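Local coordinates for putative secreted protein (Pseudomonas aeruginosa, PDB 3NPD) that is of unknown function but is probably a secreted, quorum-sensing-regulated virulence factor from a family specific to Pseudomonas, at residues A27-Q35 with N46-R57; L83-S92 with A103-C112. All coordinates share one frame; numbering follows the deposited sequence. Where two conformers were deposited one is given.

Interaction 1: residues A27-Q35 with N46-R57; sequences AINEDILDQ and NHLSVRASHAER. With SO4 (sulfate ion), chain B.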
loop_
_atom_site.group_PDB
_atom_site.type_symbol
_atom_site.label_atom_id
_atom_site.label_comp_id
_atom_site.label_asym_id
_atom_site.label_seq_id
_atom_site.Cartn_x
_atom_site.Cartn_y
_atom_site.Cartn_z
ATOM N N ALA A 27 14.155 -5.796 -2.447
ATOM C CA ALA A 27 14.604 -4.464 -2.092
ATOM C C ALA A 27 14.131 -3.457 -3.142
ATOM O O ALA A 27 14.330 -3.658 -4.370
ATOM C CB ALA A 27 16.121 -4.424 -1.919
ATOM N N ILE A 28 13.485 -2.397 -2.651
ATOM C CA ILE A 28 13.163 -1.197 -3.445
ATOM C C ILE A 28 14.448 -0.371 -3.542
ATOM O O ILE A 28 14.791 0.157 -4.586
ATOM C CB ILE A 28 12.019 -0.359 -2.802
ATOM C CG1 ILE A 28 10.660 -1.092 -2.886
ATOM C CG2 ILE A 28 11.879 1.051 -3.447
ATOM C CD1 ILE A 28 10.241 -1.595 -4.295
ATOM N N ASN A 29 15.098 -0.213 -2.408
ATOM C CA ASN A 29 16.423 0.394 -2.283
ATOM C C ASN A 29 17.126 -0.200 -1.045
ATOM O O ASN A 29 16.628 -1.156 -0.456
ATOM C CB ASN A 29 16.267 1.918 -2.282
ATOM C CG ASN A 29 15.427 2.446 -1.141
ATOM O OD1 ASN A 29 15.453 1.924 -0.042
ATOM N ND2 ASN A 29 14.727 3.532 -1.389
ATOM N N GLU A 30 18.258 0.366 -0.646
ATOM C CA GLU A 30 19.022 -0.068 0.507
ATOM C C GLU A 30 18.234 -0.055 1.836
ATOM O O GLU A 30 18.593 -0.793 2.752
ATOM C CB GLU A 30 20.272 0.836 0.690
ATOM C CG GLU A 30 21.350 0.711 -0.409
ATOM C CD GLU A 30 22.105 -0.621 -0.440
ATOM O OE1 GLU A 30 21.956 -1.438 0.502
ATOM O OE2 GLU A 30 22.871 -0.841 -1.424
ATOM N N ASP A 31 17.232 0.813 1.926
ATOM C CA ASP A 31 16.452 1.006 3.162
ATOM C C ASP A 31 15.073 0.371 3.173
ATOM O O ASP A 31 14.564 0.125 4.259
ATOM C CB ASP A 31 16.280 2.479 3.457
ATOM C CG ASP A 31 17.592 3.184 3.736
ATOM O OD1 ASP A 31 18.423 2.640 4.495
ATOM O OD2 ASP A 31 17.707 4.309 3.225
ATOM N N ILE A 32 14.493 0.090 2.007
ATOM C CA ILE A 32 13.099 -0.336 1.935
ATOM C C ILE A 32 12.974 -1.693 1.253
ATOM O O ILE A 32 13.429 -1.856 0.120
ATOM C CB ILE A 32 12.239 0.707 1.206
ATOM C CG1 ILE A 32 12.215 2.047 1.953
ATOM C CG2 ILE A 32 10.804 0.240 1.065
ATOM C CD1 ILE A 32 11.718 3.173 1.112
ATOM N N LEU A 33 12.296 -2.633 1.926
ATOM C CA LEU A 33 11.899 -3.927 1.351
ATOM C C LEU A 33 10.419 -3.886 1.012
ATOM O O LEU A 33 9.582 -3.554 1.860
ATOM C CB LEU A 33 12.130 -5.139 2.279
ATOM C CG LEU A 33 13.465 -5.753 2.580
ATOM C CD1 LEU A 33 13.230 -6.927 3.517
ATOM C CD2 LEU A 33 14.143 -6.206 1.272
ATOM N N ASP A 34 10.120 -4.208 -0.230
ATOM C CA ASP A 34 8.747 -4.466 -0.646
ATOM C C ASP A 34 8.397 -5.901 -0.170
ATOM O O ASP A 34 8.923 -6.900 -0.693
ATOM C CB ASP A 34 8.633 -4.316 -2.162
ATOM C CG ASP A 34 7.210 -4.505 -2.684
ATOM O OD1 ASP A 34 6.274 -4.906 -1.941
ATOM O OD2 ASP A 34 7.054 -4.275 -3.899
ATOM N N GLN A 35 7.473 -6.010 0.766
ATOM C CA GLN A 35 7.086 -7.309 1.365
ATOM C C GLN A 35 5.839 -7.899 0.747
ATOM O O GLN A 35 5.360 -8.921 1.219
ATOM C CB GLN A 35 6.912 -7.185 2.874
ATOM C CG GLN A 35 8.109 -6.598 3.564
ATOM C CD GLN A 35 7.836 -6.352 5.017
ATOM O OE1 GLN A 35 6.854 -5.715 5.365
ATOM N NE2 GLN A 35 8.705 -6.805 5.855
ATOM N N ASN A 46 -0.010 -2.826 0.517
ATOM C CA ASN A 46 1.361 -3.124 0.188
ATOM C C ASN A 46 2.083 -2.932 1.507
ATOM O O ASN A 46 2.054 -1.833 2.106
ATOM C CB ASN A 46 1.855 -2.133 -0.898
ATOM C CG ASN A 46 3.215 -2.462 -1.505
ATOM O OD1 ASN A 46 3.742 -1.638 -2.257
ATOM N ND2 ASN A 46 3.808 -3.617 -1.171
ATOM N N HIS A 47 2.728 -3.985 1.980
ATOM C CA HIS A 47 3.504 -3.940 3.192
ATOM C C HIS A 47 4.952 -3.705 2.798
ATOM O O HIS A 47 5.470 -4.409 1.937
ATOM C CB HIS A 47 3.417 -5.293 3.897
ATOM C CG HIS A 47 2.004 -5.717 4.236
ATOM N ND1 HIS A 47 1.399 -5.464 5.450
ATOM C CD2 HIS A 47 1.099 -6.399 3.506
ATOM C CE1 HIS A 47 0.172 -5.957 5.442
ATOM N NE2 HIS A 47 -0.037 -6.530 4.274
ATOM N N LEU A 48 5.611 -2.750 3.467
ATOM C CA LEU A 48 7.010 -2.467 3.247
ATOM C C LEU A 48 7.713 -2.309 4.605
ATOM O O LEU A 48 7.088 -1.810 5.575
ATOM C CB LEU A 48 7.195 -1.234 2.395
ATOM C CG LEU A 48 6.577 -1.280 0.973
ATOM C CD1 LEU A 48 5.240 -0.499 0.970
ATOM C CD2 LEU A 48 7.579 -0.781 -0.085
ATOM N N SER A 49 8.968 -2.769 4.691
ATOM C CA SER A 49 9.797 -2.535 5.893
ATOM C C SER A 49 10.795 -1.444 5.534
ATOM O O SER A 49 11.228 -1.340 4.374
ATOM C CB SER A 49 10.534 -3.776 6.404
ATOM O OG SER A 49 11.446 -4.278 5.485
ATOM N N VAL A 50 11.176 -0.676 6.541
ATOM C CA VAL A 50 12.045 0.504 6.385
ATOM C C VAL A 50 13.088 0.433 7.469
ATOM O O VAL A 50 12.749 0.284 8.641
ATOM C CB VAL A 50 11.288 1.838 6.559
ATOM C CG1 VAL A 50 12.201 3.019 6.159
ATOM C CG2 VAL A 50 10.087 1.852 5.736
ATOM N N ARG A 51 14.350 0.616 7.095
ATOM C CA ARG A 51 15.418 0.724 8.085
ATOM C C ARG A 51 15.285 1.998 8.917
ATOM O O ARG A 51 14.651 2.969 8.507
ATOM C CB ARG A 51 16.779 0.557 7.442
ATOM C CG ARG A 51 16.911 -0.906 6.946
ATOM C CD ARG A 51 18.190 -1.204 6.229
ATOM N NE ARG A 51 18.222 -2.627 5.804
ATOM C CZ ARG A 51 18.739 -3.652 6.502
ATOM N NH1 ARG A 51 19.294 -3.453 7.701
ATOM N NH2 ARG A 51 18.713 -4.897 5.983
ATOM N N ALA A 52 15.867 1.926 10.103
ATOM C CA ALA A 52 15.684 2.894 11.184
ATOM C C ALA A 52 15.932 4.328 10.775
ATOM O O ALA A 52 15.128 5.207 11.098
ATOM C CB ALA A 52 16.596 2.504 12.383
ATOM N N SER A 53 17.034 4.581 10.073
ATOM C CA SER A 53 17.365 5.969 9.698
ATOM C C SER A 53 16.375 6.559 8.706
ATOM O O SER A 53 15.933 7.700 8.888
ATOM C CB SER A 53 18.807 6.121 9.198
ATOM O OG SER A 53 19.703 6.021 10.290
ATOM N N HIS A 54 16.007 5.798 7.689
ATOM C CA HIS A 54 15.013 6.245 6.738
ATOM C C HIS A 54 13.616 6.341 7.395
ATOM O O HIS A 54 12.838 7.202 7.044
ATOM C CB HIS A 54 14.950 5.336 5.535
ATOM C CG HIS A 54 14.135 5.895 4.402
ATOM N ND1 HIS A 54 14.365 7.151 3.888
ATOM C CD2 HIS A 54 13.091 5.397 3.710
ATOM C CE1 HIS A 54 13.518 7.391 2.910
ATOM N NE2 HIS A 54 12.732 6.344 2.783
ATOM N N ALA A 55 13.310 5.446 8.329
ATOM C CA ALA A 55 12.041 5.514 9.060
ATOM C C ALA A 55 11.905 6.884 9.765
ATOM O O ALA A 55 10.815 7.466 9.811
ATOM C CB ALA A 55 11.944 4.369 10.106
ATOM N N GLU A 56 13.013 7.361 10.332
ATOM C CA GLU A 56 13.034 8.684 10.978
ATOM C C GLU A 56 12.790 9.808 9.996
ATOM O O GLU A 56 12.039 10.739 10.297
ATOM C CB GLU A 56 14.306 8.905 11.771
ATOM C CG GLU A 56 14.348 8.081 13.057
ATOM C CD GLU A 56 13.359 8.583 14.130
ATOM O OE1 GLU A 56 12.165 8.204 14.128
ATOM O OE2 GLU A 56 13.807 9.339 15.023
ATOM N N ARG A 57 13.407 9.735 8.816
ATOM C CA ARG A 57 13.166 10.724 7.764
ATOM C C ARG A 57 11.709 10.725 7.358
ATOM O O ARG A 57 11.113 11.802 7.169
ATOM C CB ARG A 57 14.035 10.463 6.529
ATOM C CG ARG A 57 15.522 10.605 6.775
ATOM C CD ARG A 57 16.320 10.876 5.480
ATOM N NE ARG A 57 16.297 9.852 4.410
ATOM C CZ ARG A 57 16.952 8.676 4.390
ATOM N NH1 ARG A 57 17.639 8.220 5.430
ATOM N NH2 ARG A 57 16.869 7.900 3.303
HETATM S S SO4 B . 18.332 -0.767 10.773
HETATM O O1 SO4 B . 16.856 -0.793 10.789
HETATM O O2 SO4 B . 18.951 0.470 10.273
HETATM O O3 SO4 B . 18.811 -0.967 12.136
HETATM O O4 SO4 B . 18.816 -1.841 9.882
HETATM O O HOH W 1 17.861 3.705 7.040
HETATM O O HOH W 2 13.787 -2.746 5.293
HETATM O O HOH W 3 19.003 5.635 5.235
HETATM O O HOH W 4 5.977 -1.522 -3.809
HETATM O O HOH W 5 5.351 -3.800 6.860
#
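Ile32 and Leu48 meet on one face of a beta hairpin, antiparallel strands 32-40 and 43-50, at the end away from its turn, where the second strand runs on into helix 52-60. Leu48 CD2 lies 3.6 Å from Ile32 CG2, the two side chains slanting across each other. Ile32 divides its branches: CG2 serves Leu48, while CG1, set beside the backbone N (chi1 -63°), carries CD1 to within 3.7 Å of His54 CD2 on the helix. On the same face Asp34 pairs with Asn46 at about a right angle. Asn46 ND2 donates to Asp34 OD1 at 2.9 Å; the acceptor lies in the amide plane, but the donor stands 43° out of the carboxylate plane. Gly36 binds both groups, giving its N to Asp34 OD1 and its O to Asn46 ND2, which probably helps hold both groups in this orientation.

The other face is lined by Leu33, Ser49 and Gln35. Leu33 CB rests 3.4 Å from Ser49 OG, and the extended Gln35 chain lays its amide against Ser49 CB. Underneath, Leu33 and Ser49 exchange backbone hydrogen bonds in both directions.

Where the strand ends, Arg51 takes the N-cap position and its N donates to Asp31 O. Its extended side chain brings NH1 to O4 of a sulfate at 2.8 Å; Ala52 N and Lys97 also bind this ion, probably from the crystallisation liquor, while Tyr96 makes a cation-pi contact with Arg51. The Asp31 carboxylate lies nearly parallel to the His54 ring, their planes 15° apart, and forms a long salt bridge, OD2 to Arg57 NH2 at 3.7 Å. A water completes this link: it donates to Asp31 OD2 at 2.7 Å and accepts from Arg57 NH1 at 2.9 Å.

Interaction 2: residues L83-S92 with A103-C112; sequences LARGAILTYS and ATERFDAGSC. With EDO (1,2-ethanediol), chain H.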
loop_
_atom_site.group_PDB
_atom_site.type_symbol
_atom_site.label_atom_id
_atom_site.label_comp_id
_atom_site.label_asym_id
_atom_site.label_seq_id
_atom_site.Cartn_x
_atom_site.Cartn_y
_atom_site.Cartn_z
ATOM N N LEU A 83 -9.302 1.745 -7.718
ATOM C CA LEU A 83 -9.930 2.875 -7.037
ATOM C C LEU A 83 -11.270 3.208 -7.716
ATOM O O LEU A 83 -12.249 3.507 -7.025
ATOM C CB LEU A 83 -8.981 4.089 -6.968
ATOM C CG LEU A 83 -8.061 4.101 -5.741
ATOM C CD1 LEU A 83 -7.383 2.776 -5.479
ATOM C CD2 LEU A 83 -7.039 5.227 -5.855
ATOM N N ALA A 84 -11.333 3.054 -9.046
ATOM C CA ALA A 84 -12.561 3.281 -9.812
ATOM C C ALA A 84 -13.678 2.264 -9.528
ATOM O O ALA A 84 -14.809 2.438 -9.943
ATOM C CB ALA A 84 -12.245 3.332 -11.352
ATOM N N ARG A 85 -13.348 1.185 -8.821
ATOM C CA ARG A 85 -14.279 0.134 -8.418
ATOM C C ARG A 85 -14.563 0.119 -6.915
ATOM O O ARG A 85 -15.267 -0.788 -6.445
ATOM C CB ARG A 85 -13.786 -1.249 -8.900
ATOM C CG ARG A 85 -13.836 -1.362 -10.442
ATOM C CD ARG A 85 -13.002 -2.589 -10.943
ATOM N NE ARG A 85 -13.249 -2.781 -12.375
ATOM C CZ ARG A 85 -12.764 -2.025 -13.367
ATOM N NH1 ARG A 85 -11.965 -0.982 -13.108
ATOM N NH2 ARG A 85 -13.086 -2.304 -14.644
ATOM N N GLY A 86 -14.054 1.132 -6.185
ATOM C CA GLY A 86 -14.360 1.302 -4.772
ATOM C C GLY A 86 -13.260 0.818 -3.868
ATOM O O GLY A 86 -13.467 0.791 -2.658
ATOM N N ALA A 87 -12.094 0.475 -4.427
ATOM C CA ALA A 87 -10.970 -0.029 -3.580
ATOM C C ALA A 87 -10.210 1.135 -2.912
ATOM O O ALA A 87 -10.344 2.296 -3.298
ATOM C CB ALA A 87 -9.969 -0.920 -4.355
ATOM N N ILE A 88 -9.458 0.763 -1.879
ATOM C CA ILE A 88 -8.522 1.652 -1.213
ATOM C C ILE A 88 -7.155 1.013 -1.383
ATOM O O ILE A 88 -7.014 -0.225 -1.220
ATOM C CB ILE A 88 -8.864 1.783 0.282
ATOM C CG1 ILE A 88 -10.146 2.576 0.445
ATOM C CG2 ILE A 88 -7.701 2.466 1.073
ATOM C CD1 ILE A 88 -10.762 2.433 1.880
ATOM N N LEU A 89 -6.180 1.823 -1.792
ATOM C CA LEU A 89 -4.767 1.435 -1.819
ATOM C C LEU A 89 -4.172 1.883 -0.486
ATOM O O LEU A 89 -4.204 3.050 -0.150
ATOM C CB LEU A 89 -4.014 2.023 -3.035
ATOM C CG LEU A 89 -3.630 1.021 -4.115
ATOM C CD1 LEU A 89 -2.663 -0.105 -3.599
ATOM C CD2 LEU A 89 -4.961 0.500 -4.727
ATOM N N THR A 90 -3.571 0.948 0.236
ATOM C CA THR A 90 -2.973 1.218 1.535
ATOM C C THR A 90 -1.495 0.858 1.510
ATOM O O THR A 90 -1.153 -0.253 1.107
ATOM C CB THR A 90 -3.657 0.399 2.630
ATOM O OG1 THR A 90 -5.023 0.807 2.671
ATOM C CG2 THR A 90 -2.973 0.614 4.033
ATOM N N TYR A 91 -0.646 1.768 1.974
ATOM C CA TYR A 91 0.782 1.510 2.174
ATOM C C TYR A 91 1.006 1.410 3.651
ATOM O O TYR A 91 0.746 2.364 4.389
ATOM C CB TYR A 91 1.666 2.623 1.607
ATOM C CG TYR A 91 1.651 2.532 0.153
ATOM C CD1 TYR A 91 2.549 1.673 -0.498
ATOM C CD2 TYR A 91 0.674 3.163 -0.589
ATOM C CE1 TYR A 91 2.499 1.471 -1.851
ATOM C CE2 TYR A 91 0.620 2.990 -1.966
ATOM C CZ TYR A 91 1.551 2.148 -2.597
ATOM O OH TYR A 91 1.537 1.959 -3.959
ATOM N N SER A 92 1.517 0.261 4.097
ATOM C CA SER A 92 1.849 0.023 5.498
ATOM C C SER A 92 3.342 -0.176 5.617
ATOM O O SER A 92 3.886 -1.212 5.218
ATOM C CB SER A 92 1.046 -1.167 6.055
ATOM O OG SER A 92 1.477 -1.512 7.357
ATOM N N ALA A 103 4.684 4.422 9.042
ATOM C CA ALA A 103 3.664 5.216 8.391
ATOM C C ALA A 103 2.612 4.323 7.782
ATOM O O ALA A 103 2.910 3.246 7.333
ATOM C CB ALA A 103 4.250 6.119 7.305
ATOM N N THR A 104 1.383 4.802 7.735
ATOM C CA THR A 104 0.290 4.088 7.086
ATOM C C THR A 104 -0.488 5.120 6.264
ATOM O O THR A 104 -1.052 6.064 6.823
ATOM C CB THR A 104 -0.613 3.321 8.071
ATOM O OG1 THR A 104 0.206 2.575 8.989
ATOM C CG2 THR A 104 -1.498 2.315 7.306
ATOM N N GLU A 105 -0.545 4.906 4.961
ATOM C CA GLU A 105 -1.146 5.918 4.068
ATOM C C GLU A 105 -2.162 5.225 3.150
ATOM O O GLU A 105 -1.815 4.284 2.414
ATOM C CB GLU A 105 -0.057 6.613 3.227
ATOM C CG GLU A 105 0.887 7.483 4.072
ATOM C CD GLU A 105 0.189 8.587 4.907
ATOM O OE1 GLU A 105 -0.881 9.079 4.500
ATOM O OE2 GLU A 105 0.755 9.035 5.947
ATOM N N ARG A 106 -3.420 5.674 3.235
ATOM C CA ARG A 106 -4.512 5.134 2.439
ATOM C C ARG A 106 -4.983 6.138 1.406
ATOM O O ARG A 106 -5.106 7.369 1.674
ATOM C CB ARG A 106 -5.703 4.801 3.315
ATOM C CG ARG A 106 -5.347 3.784 4.358
ATOM C CD ARG A 106 -6.521 3.379 5.264
ATOM N NE ARG A 106 -6.038 2.322 6.159
ATOM C CZ ARG A 106 -5.315 2.494 7.269
ATOM N NH1 ARG A 106 -4.971 3.689 7.679
ATOM N NH2 ARG A 106 -4.864 1.440 7.951
ATOM N N PHE A 107 -5.367 5.596 0.251
ATOM C CA PHE A 107 -5.831 6.388 -0.872
ATOM C C PHE A 107 -7.069 5.778 -1.480
ATOM O O PHE A 107 -7.080 4.577 -1.759
ATOM C CB PHE A 107 -4.755 6.483 -1.969
ATOM C CG PHE A 107 -3.455 7.050 -1.484
ATOM C CD1 PHE A 107 -2.471 6.196 -0.874
ATOM C CD2 PHE A 107 -3.210 8.422 -1.535
ATOM C CE1 PHE A 107 -1.279 6.740 -0.380
ATOM C CE2 PHE A 107 -1.982 8.961 -1.017
ATOM C CZ PHE A 107 -1.038 8.126 -0.443
ATOM N N ASP A 108 -8.086 6.604 -1.767
ATOM C CA ASP A 108 -9.288 6.175 -2.514
ATOM C C ASP A 108 -9.450 7.081 -3.730
ATOM O O ASP A 108 -8.585 7.950 -3.979
ATOM C CB ASP A 108 -10.545 6.051 -1.626
ATOM C CG ASP A 108 -11.072 7.390 -1.068
ATOM O OD1 ASP A 108 -10.562 8.472 -1.370
ATOM O OD2 ASP A 108 -12.038 7.315 -0.267
ATOM N N ALA A 109 -10.497 6.858 -4.520
ATOM C CA ALA A 109 -10.776 7.711 -5.671
ATOM C C ALA A 109 -10.767 9.204 -5.305
ATOM O O ALA A 109 -10.163 9.999 -6.026
ATOM C CB ALA A 109 -12.127 7.311 -6.384
ATOM N N GLY A 110 -11.391 9.540 -4.165
ATOM C CA GLY A 110 -11.418 10.897 -3.618
ATOM C C GLY A 110 -10.028 11.480 -3.438
ATOM O O GLY A 110 -9.758 12.650 -3.841
ATOM N N SER A 111 -9.127 10.696 -2.852
ATOM C CA SER A 111 -7.723 11.120 -2.669
ATOM C C SER A 111 -7.075 11.561 -3.979
ATOM O O SER A 111 -6.374 12.572 -4.041
ATOM C CB SER A 111 -6.866 9.984 -2.079
ATOM O OG SER A 111 -7.442 9.415 -0.922
ATOM N N CYS A 112 -7.349 10.825 -5.041
ATOM C CA CYS A 112 -6.719 11.096 -6.330
ATOM C C CYS A 112 -7.235 12.360 -7.006
ATOM O O CYS A 112 -6.460 13.065 -7.685
ATOM C CB CYS A 112 -6.735 9.843 -7.214
ATOM S SG CYS A 112 -5.694 8.591 -6.490
HETATM C C1 EDO H . -6.856 13.331 0.405
HETATM O O1 EDO H . -5.706 12.507 0.132
HETATM C C2 EDO H . -7.735 12.662 1.426
HETATM O O2 EDO H . -8.230 11.423 0.890
HETATM O O HOH W 6 -11.976 4.233 -4.367
HETATM O O HOH W 7 2.143 0.763 9.009
#
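Arg106 lies alongside Thr90, pointing the same way, on one face of the antiparallel hairpin of strands 88-95 and 101-107. Its CB packs 3.8 Å from Ile88 CG2. With chi1 at -60°, CG stands beside the backbone N and comes 3.4 Å from Thr90 OG1; CD passes the same hydroxyl at 3.9 Å. The extended chain then delivers NE to Gln43 OE1, which is also the hydrogen-bond partner of Thr90 OG1, while Thr90 CG2 sits over one face of the guanidinium.

Tyr91 and Phe107 occupy the other face, crossing at about a right angle with Tyr91 CD2 4.1 Å from Phe107 CE1. At the N-terminus of helix 109-112, Asp108 and Ser111 form a capping box: Ser111 N donates to Asp108 OD1, and Asp108 N to Ser111 OG. In the conformer given, Leu83 CD2 packs on Cys112 SG, the sulfur that forms the disulfide with Cys74.

Strand 88-95 is flanked by strand 43-50 and by 101-107, the last strand of the sheet. Leu69 of helix 62-74 meets Phe107 and Glu105, Arg66 pairs with Glu105, and Tyr79 of helix 77-83 touches Leu89 and Tyr91.

Both interactions belong to one five-stranded mixed sheet, and each is a hairpin: interaction 1 joins strands 32-40 and 43-50, interaction 2 joins 88-95 and 101-107. They come in series along the chain, with helix 62-74 between them and helix 77-83 leading into interaction 2, and their centres lie about 20 Å apart on opposite sides of the chain's centre. The seam is the parallel pairing of 43-50 with 88-95, where Asn46 N lies 2.9 Å from Thr90 O and Leu48 N 2.9 Å from Ser92 O, both probable hydrogen bonds. Leu48 CD1 also packs 3.8 Å from Tyr91 CD1. Two locally built hairpins are thus merged into a single sheet.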